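Local coordinates for sugar phosphate isomerase/epimerase (Parabacteroides distasonis, PDB 3L23) that binds a magnesium ion in a xylose isomerase-like TIM barrel and probably isomerises or epimerises sugars or their phosphates, at the magnesium ion site. Residues are numbered along the deposited sequence; one frame, centred on the assembly and turned at random.

The magnesium ion site. Residues 47, 128, 165-166, 216, 219, 242, 244, 275. With MG (magnesium ion), chain B.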
loop_
_atom_site.group_PDB
_atom_site.type_symbol
_atom_site.label_atom_id
_atom_site.label_comp_id
_atom_site.label_asym_id
_atom_site.label_seq_id
_atom_site.Cartn_x
_atom_site.Cartn_y
_atom_site.Cartn_z
ATOM N N GLU A 47 2.591 -8.615 -1.408
ATOM C CA GLU A 47 1.565 -7.801 -0.802
ATOM C C GLU A 47 0.324 -8.031 -1.647
ATOM O O GLU A 47 0.353 -7.863 -2.894
ATOM C CB GLU A 47 1.943 -6.352 -0.813
ATOM C CG GLU A 47 0.893 -5.445 -0.126
ATOM C CD GLU A 47 1.410 -4.033 -0.094
ATOM O OE1 GLU A 47 1.506 -3.428 -1.194
ATOM O OE2 GLU A 47 1.755 -3.549 1.014
ATOM N N PRO A 128 -4.976 1.572 1.324
ATOM C CA PRO A 128 -4.288 2.353 0.256
ATOM C C PRO A 128 -5.033 3.506 -0.379
ATOM O O PRO A 128 -4.422 4.238 -1.158
ATOM C CB PRO A 128 -4.038 1.284 -0.793
ATOM C CG PRO A 128 -5.309 0.474 -0.735
ATOM C CD PRO A 128 -5.721 0.439 0.738
ATOM N N HIS A 165 -1.211 3.693 2.988
ATOM C CA HIS A 165 -0.522 3.886 1.692
ATOM C C HIS A 165 -1.123 5.079 0.963
ATOM O O HIS A 165 -2.345 5.212 0.788
ATOM C CB HIS A 165 -0.596 2.590 0.842
ATOM C CG HIS A 165 -0.353 2.776 -0.633
ATOM N ND1 HIS A 165 -1.285 3.362 -1.465
ATOM C CD2 HIS A 165 0.678 2.402 -1.438
ATOM C CE1 HIS A 165 -0.833 3.363 -2.711
ATOM N NE2 HIS A 165 0.358 2.783 -2.722
ATOM N N ASN A 166 -0.245 5.953 0.462
ATOM C CA ASN A 166 -0.644 7.169 -0.190
ATOM C C ASN A 166 -0.578 7.089 -1.708
ATOM O O ASN A 166 0.186 6.292 -2.263
ATOM C CB ASN A 166 0.290 8.308 0.192
ATOM C CG ASN A 166 1.738 8.049 -0.265
ATOM O OD1 ASN A 166 2.469 7.205 0.312
ATOM N ND2 ASN A 166 2.175 8.796 -1.302
ATOM N N ASP A 216 4.492 5.387 -0.902
ATOM C CA ASP A 216 4.660 5.061 -2.322
ATOM C C ASP A 216 5.528 6.154 -2.902
ATOM O O ASP A 216 5.102 7.313 -3.030
ATOM C CB ASP A 216 3.325 4.945 -3.019
ATOM C CG ASP A 216 3.438 4.499 -4.458
ATOM O OD1 ASP A 216 4.179 5.147 -5.203
ATOM O OD2 ASP A 216 2.713 3.559 -4.844
ATOM N N TRP A 219 4.121 8.005 -6.196
ATOM C CA TRP A 219 3.005 8.904 -6.007
ATOM C C TRP A 219 3.381 10.099 -5.150
ATOM O O TRP A 219 2.768 11.153 -5.253
ATOM C CB TRP A 219 1.765 8.175 -5.468
ATOM C CG TRP A 219 1.129 7.362 -6.552
ATOM C CD1 TRP A 219 1.175 6.020 -6.693
ATOM C CD2 TRP A 219 0.391 7.862 -7.677
ATOM N NE1 TRP A 219 0.537 5.645 -7.829
ATOM C CE2 TRP A 219 0.013 6.754 -8.444
ATOM C CE3 TRP A 219 0.008 9.134 -8.093
ATOM C CZ2 TRP A 219 -0.712 6.870 -9.621
ATOM C CZ3 TRP A 219 -0.746 9.269 -9.247
ATOM C CH2 TRP A 219 -1.077 8.134 -10.027
ATOM N N HIS A 242 6.486 1.437 -1.242
ATOM C CA HIS A 242 6.239 0.993 -2.601
ATOM C C HIS A 242 7.299 1.600 -3.492
ATOM O O HIS A 242 7.528 2.818 -3.460
ATOM C CB HIS A 242 4.864 1.412 -3.109
ATOM C CG HIS A 242 3.783 0.442 -2.765
ATOM N ND1 HIS A 242 2.523 0.516 -3.338
ATOM C CD2 HIS A 242 3.757 -0.595 -1.901
ATOM C CE1 HIS A 242 1.795 -0.483 -2.859
ATOM N NE2 HIS A 242 2.517 -1.165 -1.988
ATOM N N LYS A 244 8.182 2.169 -7.246
ATOM C CA LYS A 244 7.356 2.341 -8.424
ATOM C C LYS A 244 7.935 3.453 -9.274
ATOM O O LYS A 244 8.523 4.389 -8.710
ATOM C CB LYS A 244 5.941 2.744 -7.999
ATOM C CG LYS A 244 4.961 2.772 -9.096
ATOM C CD LYS A 244 3.550 3.155 -8.682
ATOM C CE LYS A 244 2.648 3.146 -9.896
ATOM N NZ LYS A 244 3.104 4.040 -11.038
ATOM N N GLU A 275 5.722 -2.105 -7.519
ATOM C CA GLU A 275 4.434 -1.847 -8.111
ATOM C C GLU A 275 4.574 -1.373 -9.542
ATOM O O GLU A 275 5.506 -0.614 -9.867
ATOM C CB GLU A 275 3.684 -0.810 -7.290
ATOM C CG GLU A 275 2.323 -0.548 -7.882
ATOM C CD GLU A 275 1.446 0.286 -6.996
ATOM O OE1 GLU A 275 1.949 1.061 -6.190
ATOM O OE2 GLU A 275 0.217 0.177 -7.131
HETATM MG MG MG B . 1.421 2.076 -4.562
HETATM O O HOH W 1 0.032 3.207 -5.712
HETATM O O HOH W 2 -0.467 0.651 -4.552
#
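In this xylose isomerase-like TIM barrel the magnesium ion sits among the ends of the barrel strands, held near-octahedrally by His165, Asp216, His242, Glu275 and two waters. The carboxylates supply charge: Asp216 OD2 and Glu275 OE1 each bind the metal at 2.0 Å. Both place CG anti to the backbone N (chi1 -175° in Asp216); they differ in length, Asp216 being short and set at the end of strand 211-216, Glu275 reaching in with a chain extended beyond CG. His165 reaches MG with its far nitrogen NE2 at 2.2 Å, while His242 turns its near nitrogen ND1, beside CG, to MG at 2.3 Å, which leaves each ring's other nitrogen for a second-shell partner. His242 NE2 gives its hydrogen to the syn lone pair of Glu47 OE1 at 2.6 Å, nearly in the ring plane; together with the metal bond at ND1 this fixes the ring's rotation, and the carboxylate may make ND1 a better donor. His165 ND1 is held more loosely, 3.3 Å from the Pro128 backbone carbonyl O, again in plane. Asp216 is braced by its non-metal oxygen OD1, which the Trp219 backbone N in helix 217-222 meets from above the carboxylate plane, with a nearly straight bond (173° at H). The looser side carries the waters. Water 1 lies 2.1 Å from MG, and water 2, more distant, bridges the metal and Glu275 OE2, 2.7 Å away; waters are likely the more readily exchanged ligands, and substrate oxygens could plausibly take their places.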